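Local coordinates for protein BIFUNCTIONAL PROTEIN Proline utilization A (PutA) (Corynebacterium freiburgense, PDB 5UX5) that probably catalyses both steps of proline catabolism, oxidising proline at an FAD-dependent proline dehydrogenase domain and then, after hydrolysis, the resulting semialdehyde to glutamate at an NAD-dependent domain, at residues A[214-219]-A[227-232]; A[208-213]-A[247-252]; A[176-181]-A[221-226]. All blocks are in the same frame, centred on the assembly; numbering follows the deposited sequence.

Contact 1 of 3, residues A[214-219]-A[227-232]. With FAD (flavin-adenine dinucleotide), chain E.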
# COMPACT_ATOMS: atom_id res chain seq x y z
N ARG A 214 -13.41 28.44 -8.17
CA ARG A 214 -14.01 29.61 -8.82
C ARG A 214 -14.04 30.86 -7.93
O ARG A 214 -13.69 31.94 -8.44
CB ARG A 214 -15.42 29.27 -9.32
CG ARG A 214 -15.47 28.40 -10.56
CD ARG A 214 -16.90 28.11 -10.97
NE ARG A 214 -16.97 27.06 -11.99
CZ ARG A 214 -17.43 25.84 -11.75
NH1 ARG A 214 -17.89 25.54 -10.54
NH2 ARG A 214 -17.44 24.92 -12.70
N PRO A 215 -14.39 30.80 -6.65
CA PRO A 215 -14.27 32.02 -5.83
C PRO A 215 -12.87 32.60 -5.86
O PRO A 215 -12.72 33.83 -5.82
CB PRO A 215 -14.66 31.58 -4.42
CG PRO A 215 -15.27 30.24 -4.56
CD PRO A 215 -15.13 29.73 -5.95
N LEU A 216 -11.84 31.75 -5.91
CA LEU A 216 -10.46 32.25 -5.93
C LEU A 216 -10.14 32.97 -7.23
O LEU A 216 -9.45 34.00 -7.23
CB LEU A 216 -9.48 31.10 -5.72
CG LEU A 216 -8.05 31.59 -5.89
CD1 LEU A 216 -7.63 32.39 -4.66
CD2 LEU A 216 -7.08 30.47 -6.20
N TYR A 217 -10.58 32.43 -8.37
CA TYR A 217 -10.29 33.06 -9.65
C TYR A 217 -11.12 34.32 -9.85
O TYR A 217 -10.65 35.27 -10.48
CB TYR A 217 -10.53 32.06 -10.78
CG TYR A 217 -9.46 31.00 -10.92
CD1 TYR A 217 -9.44 29.87 -10.10
CD2 TYR A 217 -8.46 31.11 -11.88
CE1 TYR A 217 -8.47 28.90 -10.22
CE2 TYR A 217 -7.49 30.16 -12.02
CZ TYR A 217 -7.50 29.04 -11.18
OH TYR A 217 -6.52 28.08 -11.31
N ARG A 218 -12.33 34.37 -9.30
CA ARG A 218 -13.11 35.59 -9.33
C ARG A 218 -12.37 36.71 -8.64
O ARG A 218 -12.47 37.88 -9.05
CB ARG A 218 -14.45 35.35 -8.65
CG ARG A 218 -15.38 34.62 -9.51
CD ARG A 218 -16.60 34.27 -8.79
NE ARG A 218 -17.28 33.24 -9.53
CZ ARG A 218 -18.06 32.34 -8.96
NH1 ARG A 218 -18.22 32.39 -7.65
NH2 ARG A 218 -18.65 31.40 -9.70
N LEU A 219 -11.68 36.39 -7.53
CA LEU A 219 -10.93 37.41 -6.82
C LEU A 219 -9.85 38.03 -7.69
O LEU A 219 -9.57 39.23 -7.57
CB LEU A 219 -10.30 36.86 -5.55
CG LEU A 219 -11.21 36.51 -4.38
CD1 LEU A 219 -10.30 36.18 -3.23
CD2 LEU A 219 -12.14 37.65 -4.00
N PRO A 227 -4.44 39.93 -10.87
CA PRO A 227 -3.32 39.13 -10.34
C PRO A 227 -3.35 37.72 -10.92
O PRO A 227 -4.33 37.28 -11.52
CB PRO A 227 -3.57 39.15 -8.83
CG PRO A 227 -5.06 39.45 -8.69
CD PRO A 227 -5.45 40.26 -9.86
N PHE A 228 -2.25 36.99 -10.68
CA PHE A 228 -1.92 35.74 -11.35
C PHE A 228 -2.05 34.54 -10.41
O PHE A 228 -1.48 34.54 -9.31
CB PHE A 228 -0.49 35.81 -11.88
CG PHE A 228 -0.11 34.70 -12.80
CD1 PHE A 228 -0.35 34.78 -14.16
CD2 PHE A 228 0.55 33.57 -12.29
CE1 PHE A 228 0.02 33.75 -15.00
CE2 PHE A 228 0.92 32.53 -13.12
CZ PHE A 228 0.67 32.63 -14.48
N ILE A 229 -2.78 33.52 -10.86
CA ILE A 229 -2.95 32.26 -10.13
C ILE A 229 -2.24 31.15 -10.89
O ILE A 229 -2.49 30.95 -12.09
CB ILE A 229 -4.45 31.91 -9.95
CG1 ILE A 229 -5.14 32.96 -9.08
CG2 ILE A 229 -4.63 30.51 -9.41
CD1 ILE A 229 -6.62 32.96 -9.22
N ASN A 230 -1.36 30.44 -10.20
CA ASN A 230 -0.64 29.32 -10.78
C ASN A 230 -1.05 28.03 -10.10
O ASN A 230 -1.17 27.97 -8.86
CB ASN A 230 0.87 29.50 -10.71
CG ASN A 230 1.58 28.40 -11.44
OD1 ASN A 230 1.80 28.46 -12.64
ND2 ASN A 230 1.91 27.36 -10.71
N LEU A 231 -1.32 27.00 -10.90
CA LEU A 231 -1.61 25.67 -10.40
C LEU A 231 -0.31 24.89 -10.36
O LEU A 231 0.29 24.62 -11.41
CB LEU A 231 -2.68 24.98 -11.25
CG LEU A 231 -4.12 25.49 -11.24
CD1 LEU A 231 -5.00 24.72 -12.19
CD2 LEU A 231 -4.69 25.40 -9.85
N ASP A 232 0.13 24.54 -9.16
CA ASP A 232 1.36 23.77 -9.00
C ASP A 232 1.09 22.28 -9.22
O ASP A 232 -0.05 21.81 -9.19
CB ASP A 232 1.98 23.97 -7.61
CG ASP A 232 2.51 25.37 -7.39
OD1 ASP A 232 2.70 26.10 -8.38
OD2 ASP A 232 2.73 25.75 -6.22
PA FAD E . 19.63 21.32 -11.46
O1A FAD E . 20.82 20.78 -10.59
O2A FAD E . 19.87 21.68 -12.85
O5B FAD E . 18.46 20.44 -11.65
C5B FAD E . 18.11 19.50 -10.64
C4B FAD E . 16.93 18.68 -11.13
O4B FAD E . 17.34 17.66 -11.99
C3B FAD E . 16.19 18.00 -10.03
O3B FAD E . 15.28 18.79 -9.33
C2B FAD E . 15.52 16.88 -10.74
O2B FAD E . 14.27 17.25 -11.22
C1B FAD E . 16.51 16.54 -11.81
N9A FAD E . 17.32 15.38 -11.49
C8A FAD E . 18.45 15.36 -10.68
N7A FAD E . 18.92 14.10 -10.59
C5A FAD E . 18.14 13.22 -11.34
C6A FAD E . 18.17 11.84 -11.61
N6A FAD E . 19.17 10.94 -11.06
N1A FAD E . 17.23 11.31 -12.41
C2A FAD E . 16.25 12.10 -12.94
N3A FAD E . 16.19 13.45 -12.70
C4A FAD E . 17.10 14.03 -11.91
N1 FAD E . 9.15 21.64 -8.60
C2 FAD E . 7.92 20.94 -8.85
O2 FAD E . 7.95 19.57 -8.96
N3 FAD E . 6.72 21.65 -8.91
C4 FAD E . 6.68 23.04 -8.77
O4 FAD E . 5.48 23.72 -8.85
C4X FAD E . 7.97 23.80 -8.67
N5 FAD E . 8.02 25.19 -8.70
C5X FAD E . 9.25 25.86 -8.66
C6 FAD E . 9.31 27.27 -8.68
C7 FAD E . 10.55 27.90 -8.63
C7M FAD E . 10.64 29.40 -8.65
C8 FAD E . 11.71 27.18 -8.57
C8M FAD E . 13.04 27.86 -8.51
C9 FAD E . 11.66 25.79 -8.54
C9A FAD E . 10.44 25.14 -8.58
N10 FAD E . 10.43 23.72 -8.57
C10 FAD E . 9.20 23.02 -8.61
C1' FAD E . 11.69 22.97 -8.44
C2' FAD E . 12.30 22.44 -9.71
O2' FAD E . 11.49 21.43 -10.20
C3' FAD E . 13.72 21.94 -9.36
O3' FAD E . 13.60 20.90 -8.47
C4' FAD E . 14.71 22.95 -8.76
O4' FAD E . 14.44 24.26 -9.10
C5' FAD E . 16.19 22.59 -9.01
O5' FAD E . 16.53 22.24 -10.35
P FAD E . 17.49 23.12 -11.31
O1P FAD E . 16.98 23.45 -12.76
O2P FAD E . 17.80 24.30 -10.31
O3P FAD E . 19.01 22.61 -11.07
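The Y217 ring carries I229 on one face: CD1 of the isoleucine sits 3.9 Å from the ring centroid, 19° off the normal and shifted toward the rim on the CG and CD2 side, a CH-pi contact. Farther along the ring, I229 CG2 lies 3.7 Å from Y217 CZ, so two branches of one side chain span the ring from its root to the phenol end. Beyond that, the hydroxyl reaches L231, with OH 3.5 Å from CG; the leucine side chain stands roughly perpendicular to that of the tyrosine.

This is the outer wall of the proline dehydrogenase TIM barrel. Helix 202-221 forms the return leg of a beta-alpha-beta crossover between the parallel strands 185-189 and 228-232, and it runs roughly antiparallel to strand 228-232, at 146°, with the axes 9.2 Å apart. I229 points at the helix. With its CG1 anti to the carbonyl carbon (chi1 -64°), CD1 is carried into the notch between two helix residues, where it also meets L216 tip to tip, 3.9 Å from L216 CG. L178 of helix 164-178 closes in on both L216 and I229.

The other side of the strand looks into the barrel. N230 points away from the helix, and its ND2 gives a weak hydrogen bond to D232 OD1. D232 belongs to the FAD pocket; its OD1 lies 3.7 Å from FAD O4, and R296 stands near it as a long, weak ion pair.

Contact 2 of 3, residues A[208-213]-A[247-252]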
# COMPACT_ATOMS: atom_id res chain seq x y z
N LEU A 208 -15.23 18.97 -8.51
CA LEU A 208 -15.05 19.46 -7.15
C LEU A 208 -14.02 20.58 -7.13
O LEU A 208 -14.21 21.58 -6.44
CB LEU A 208 -14.63 18.32 -6.22
CG LEU A 208 -14.65 18.64 -4.72
CD1 LEU A 208 -15.99 19.23 -4.32
CD2 LEU A 208 -14.30 17.47 -3.83
N LEU A 209 -12.93 20.43 -7.87
CA LEU A 209 -11.89 21.45 -7.89
C LEU A 209 -12.39 22.76 -8.51
O LEU A 209 -12.09 23.85 -8.01
CB LEU A 209 -10.66 20.92 -8.63
CG LEU A 209 -9.86 19.85 -7.86
CD1 LEU A 209 -9.18 18.94 -8.83
CD2 LEU A 209 -8.85 20.47 -6.89
N LYS A 210 -13.16 22.65 -9.59
CA LYS A 210 -13.73 23.84 -10.20
C LYS A 210 -14.74 24.49 -9.28
O LYS A 210 -14.76 25.72 -9.14
CB LYS A 210 -14.37 23.47 -11.54
CG LYS A 210 -13.35 23.18 -12.63
CD LYS A 210 -14.01 23.01 -13.97
CE LYS A 210 -15.15 22.01 -13.91
NZ LYS A 210 -15.73 21.73 -15.26
N GLU A 211 -15.59 23.69 -8.64
CA GLU A 211 -16.56 24.23 -7.70
C GLU A 211 -15.88 24.98 -6.56
O GLU A 211 -16.38 26.01 -6.09
CB GLU A 211 -17.43 23.10 -7.17
CG GLU A 211 -18.40 23.49 -6.09
CD GLU A 211 -19.05 22.29 -5.45
OE1 GLU A 211 -19.20 21.25 -6.14
OE2 GLU A 211 -19.39 22.37 -4.25
N ARG A 212 -14.73 24.50 -6.13
CA ARG A 212 -14.04 25.12 -5.00
C ARG A 212 -13.14 26.28 -5.41
O ARG A 212 -12.95 27.20 -4.60
CB ARG A 212 -13.22 24.08 -4.24
CG ARG A 212 -14.08 23.12 -3.45
CD ARG A 212 -13.20 22.19 -2.69
NE ARG A 212 -13.94 21.33 -1.79
CZ ARG A 212 -13.38 20.36 -1.08
NH1 ARG A 212 -12.09 20.14 -1.21
NH2 ARG A 212 -14.10 19.61 -0.25
N LEU A 213 -12.57 26.26 -6.62
CA LEU A 213 -11.58 27.26 -7.00
C LEU A 213 -12.17 28.50 -7.67
O LEU A 213 -11.50 29.54 -7.70
CB LEU A 213 -10.52 26.65 -7.91
CG LEU A 213 -9.40 25.90 -7.19
CD1 LEU A 213 -8.58 25.15 -8.21
CD2 LEU A 213 -8.54 26.89 -6.44
N GLU A 247 -7.82 23.74 -18.14
CA GLU A 247 -8.41 24.04 -19.44
C GLU A 247 -9.92 24.20 -19.37
O GLU A 247 -10.48 25.08 -20.03
CB GLU A 247 -8.04 22.95 -20.44
CG GLU A 247 -6.56 22.98 -20.73
CD GLU A 247 -6.08 21.95 -21.74
OE1 GLU A 247 -4.86 21.76 -21.78
OE2 GLU A 247 -6.88 21.30 -22.45
N GLU A 248 -10.60 23.40 -18.57
CA GLU A 248 -12.03 23.60 -18.46
C GLU A 248 -12.33 24.96 -17.81
O GLU A 248 -13.12 25.75 -18.34
CB GLU A 248 -12.64 22.44 -17.67
CG GLU A 248 -12.69 21.15 -18.46
CD GLU A 248 -13.45 20.07 -17.72
OE1 GLU A 248 -13.43 18.89 -18.17
OE2 GLU A 248 -14.06 20.42 -16.68
N LEU A 249 -11.63 25.29 -16.72
CA LEU A 249 -11.96 26.49 -15.97
C LEU A 249 -11.70 27.74 -16.80
O LEU A 249 -12.53 28.66 -16.82
CB LEU A 249 -11.16 26.54 -14.68
CG LEU A 249 -11.70 27.45 -13.59
CD1 LEU A 249 -13.10 27.02 -13.22
CD2 LEU A 249 -10.79 27.37 -12.37
N LEU A 250 -10.60 27.76 -17.54
CA LEU A 250 -10.21 28.95 -18.27
C LEU A 250 -11.02 29.16 -19.56
O LEU A 250 -10.82 30.18 -20.23
CB LEU A 250 -8.72 28.89 -18.59
CG LEU A 250 -7.79 29.11 -17.40
CD1 LEU A 250 -6.35 29.31 -17.85
CD2 LEU A 250 -8.27 30.30 -16.59
N MET A 251 -11.89 28.23 -19.95
CA MET A 251 -12.76 28.43 -21.10
C MET A 251 -14.17 28.86 -20.70
O MET A 251 -14.95 29.24 -21.57
CB MET A 251 -12.84 27.16 -21.97
CG MET A 251 -11.55 26.80 -22.69
SD MET A 251 -10.88 28.14 -23.70
CE MET A 251 -12.13 28.28 -24.98
N GLU A 252 -14.50 28.81 -19.42
CA GLU A 252 -15.79 29.29 -18.96
C GLU A 252 -15.94 30.78 -19.28
O GLU A 252 -14.97 31.53 -19.23
CB GLU A 252 -15.93 29.05 -17.46
CG GLU A 252 -16.05 27.61 -17.15
CD GLU A 252 -16.08 27.31 -15.66
OE1 GLU A 252 -16.29 28.24 -14.85
OE2 GLU A 252 -15.86 26.12 -15.32
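The polar part of the contact rests on K210, whose NZ makes a salt bridge with E248 OE2 at 2.6 Å and meets that oxygen nearly along its C-O axis. The glutamate chain comes in across the lysine. A bend in the lysine at chi3 (-52°) turns the ammonium group toward the glutamate, while the E248 chain stays extended. K210 is buried and has a second anionic partner in E207, just before it on its own helix. The other E248 oxygen, OE1, is engaged by R244. E252 adds a further negative charge, its OE2 4.4 Å from K210 NZ, too far for a salt bridge, and 3.9 Å from K210 CD; its OE1 pairs with R214. Three carboxylates near one ammonium would be expected to keep the lysine charged.

The apolar part lies beneath the charges. The methylenes of K210 run past L249 in the opposite direction, with CG 3.9 Å from L249 CD1.

Helix 202-221 is the long helix after strand 185-189 and helix 239-251 follows strand 228-232, so this is a pairing of consecutive outer helices, as expected around a TIM barrel.

Contact 3 of 3, residues A[176-181]-A[221-226]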
# COMPACT_ATOMS: atom_id res chain seq x y z
N GLU A 176 -7.48 35.01 0.80
CA GLU A 176 -7.23 36.25 1.54
C GLU A 176 -6.00 36.99 1.01
O GLU A 176 -6.01 38.22 0.92
CB GLU A 176 -7.07 35.96 3.03
CG GLU A 176 -8.37 35.52 3.72
CD GLU A 176 -9.53 36.51 3.54
OE1 GLU A 176 -9.29 37.74 3.54
OE2 GLU A 176 -10.68 36.02 3.42
N LEU A 177 -4.94 36.26 0.63
CA LEU A 177 -3.75 36.89 0.08
C LEU A 177 -4.03 37.55 -1.27
O LEU A 177 -3.48 38.62 -1.57
CB LEU A 177 -2.63 35.87 -0.05
CG LEU A 177 -2.01 35.25 1.20
CD1 LEU A 177 -1.54 33.87 0.80
CD2 LEU A 177 -0.87 36.06 1.73
N LEU A 178 -4.88 36.92 -2.09
CA LEU A 178 -5.28 37.52 -3.37
C LEU A 178 -6.16 38.76 -3.18
O LEU A 178 -6.33 39.54 -4.12
CB LEU A 178 -5.99 36.47 -4.22
CG LEU A 178 -5.84 36.57 -5.73
CD1 LEU A 178 -4.38 36.67 -6.09
CD2 LEU A 178 -6.46 35.36 -6.37
N LYS A 179 -6.72 38.96 -1.98
CA LYS A 179 -7.33 40.24 -1.61
C LYS A 179 -6.30 41.29 -1.23
O LYS A 179 -6.68 42.45 -1.07
CB LYS A 179 -8.29 40.08 -0.42
CG LYS A 179 -9.59 39.35 -0.70
CD LYS A 179 -10.27 38.96 0.61
CE LYS A 179 -11.77 38.76 0.44
NZ LYS A 179 -12.34 38.19 1.68
N ASN A 180 -5.04 40.92 -1.03
CA ASN A 180 -4.02 41.91 -0.68
C ASN A 180 -3.52 42.57 -1.96
O ASN A 180 -3.01 41.88 -2.85
CB ASN A 180 -2.88 41.24 0.08
CG ASN A 180 -1.81 42.22 0.54
OD1 ASN A 180 -1.75 43.37 0.10
ND2 ASN A 180 -0.97 41.77 1.45
N PRO A 181 -3.65 43.90 -2.10
CA PRO A 181 -3.28 44.54 -3.37
C PRO A 181 -1.80 44.50 -3.69
O PRO A 181 -1.45 44.61 -4.87
CB PRO A 181 -3.75 45.98 -3.18
CG PRO A 181 -3.69 46.17 -1.70
CD PRO A 181 -4.10 44.87 -1.10
N LEU A 221 -10.27 38.40 -10.93
CA LEU A 221 -11.00 39.24 -11.89
C LEU A 221 -11.47 40.56 -11.28
O LEU A 221 -11.78 41.48 -12.04
CB LEU A 221 -12.23 38.50 -12.43
CG LEU A 221 -12.14 37.23 -13.26
CD1 LEU A 221 -13.54 36.69 -13.53
CD2 LEU A 221 -11.40 37.48 -14.56
N GLN A 222 -11.58 40.65 -9.95
CA GLN A 222 -12.07 41.88 -9.33
C GLN A 222 -10.99 42.96 -9.22
O GLN A 222 -11.31 44.10 -8.90
CB GLN A 222 -12.69 41.56 -7.96
CG GLN A 222 -12.35 42.45 -6.75
CD GLN A 222 -12.72 41.78 -5.41
OE1 GLN A 222 -13.77 41.13 -5.28
NE2 GLN A 222 -11.84 41.93 -4.41
N ARG A 223 -9.73 42.63 -9.53
CA ARG A 223 -8.67 43.62 -9.55
C ARG A 223 -8.14 43.82 -10.96
O ARG A 223 -8.06 42.87 -11.74
CB ARG A 223 -7.51 43.23 -8.62
CG ARG A 223 -7.87 43.19 -7.18
CD ARG A 223 -6.86 42.42 -6.39
NE ARG A 223 -5.49 42.84 -6.65
CZ ARG A 223 -4.44 42.14 -6.24
NH1 ARG A 223 -4.63 41.02 -5.58
NH2 ARG A 223 -3.20 42.55 -6.48
N SER A 224 -7.76 45.06 -11.26
CA SER A 224 -7.07 45.38 -12.52
C SER A 224 -5.82 46.25 -12.30
O SER A 224 -5.88 47.35 -11.73
CB SER A 224 -8.02 46.05 -13.51
OG SER A 224 -9.00 45.13 -13.98
N PRO A 225 -4.66 45.75 -12.76
CA PRO A 225 -4.65 44.47 -13.48
C PRO A 225 -4.89 43.20 -12.63
O PRO A 225 -4.64 43.16 -11.41
CB PRO A 225 -3.24 44.43 -14.12
CG PRO A 225 -2.41 45.36 -13.30
CD PRO A 225 -3.34 46.39 -12.70
N HIS A 226 -5.43 42.20 -13.32
CA HIS A 226 -5.70 40.91 -12.74
C HIS A 226 -4.42 40.33 -12.14
O HIS A 226 -3.41 40.22 -12.84
CB HIS A 226 -6.22 39.94 -13.79
CG HIS A 226 -7.54 40.30 -14.39
ND1 HIS A 226 -8.44 41.15 -13.77
CD2 HIS A 226 -8.14 39.90 -15.54
CE1 HIS A 226 -9.52 41.27 -14.51
NE2 HIS A 226 -9.37 40.52 -15.59
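R223 crosses to the 176-181 segment and donates from NH1 to the backbone oxygen of L178. It lies early in the loop between helix 202-221 and strand 228-232, and it does nearly all the work of the contact.

Its chain bends at chi3 (50°), which swings the guanidinium round to lie against the backbone between L178 and P181. The bond from NH1 to L178 O is 2.7 Å long and noticeably bent, 135° at the hydrogen. The acceptor lies at the edge of the guanidinium, close to its plane, but seen from the carbonyl the nitrogen stands about 40° above the peptide plane. P181 CA lies over one face of the guanidinium toward its rim, 3.7 Å from the plane, with N180 C on the same side. Two more carbonyls are close without bonding, because the angles are poor: N180 O is 3.3 Å from R223 NH1, and P181 O is 3.1 Å from R223 NH2. NH2 finds a bond instead at V183 O, in the link that leads to strand 185-189.

Past S224 comes a cis peptide before P225, and the chain then turns back so that H226 ND1 donates to the carbonyl oxygen of R223 at 2.7 Å, with the acceptor in the plane of the imidazole. That bond ties down the backbone that carries the arginine.

A cation held by backbone oxygens, with no carboxylate partner across the contact, binds here through the partial charges of peptide groups. Carbonyls around the C-terminal end of helix 164-178 would probably be favourable to a cation, and the same guanidinium joins the chain at the end of that helix to the loop after helix 202-221.

Contacts 1 and 2 share helix 202-221, and their centres lie about 10 Å apart. R214 bridges them, its NE forming a salt bridge of 3.2 Å with E252 OE1, and Y217 CE1 packs at 3.5 Å on L249 CD2. Contact 3 adjoins contact 1 on another flank, its centre about 9 Å away: L178 CD2 lies 3.7 Å from I229 CD1. Contacts 2 and 3 do not touch; their nearest atoms are about 8 Å apart and their centres about 18 Å. Contact 1 thus sits between the other two. It alone reaches the flavin, through D232, toward the C-terminal side of strand 228-232, whereas 221-226 leads into the start of that strand.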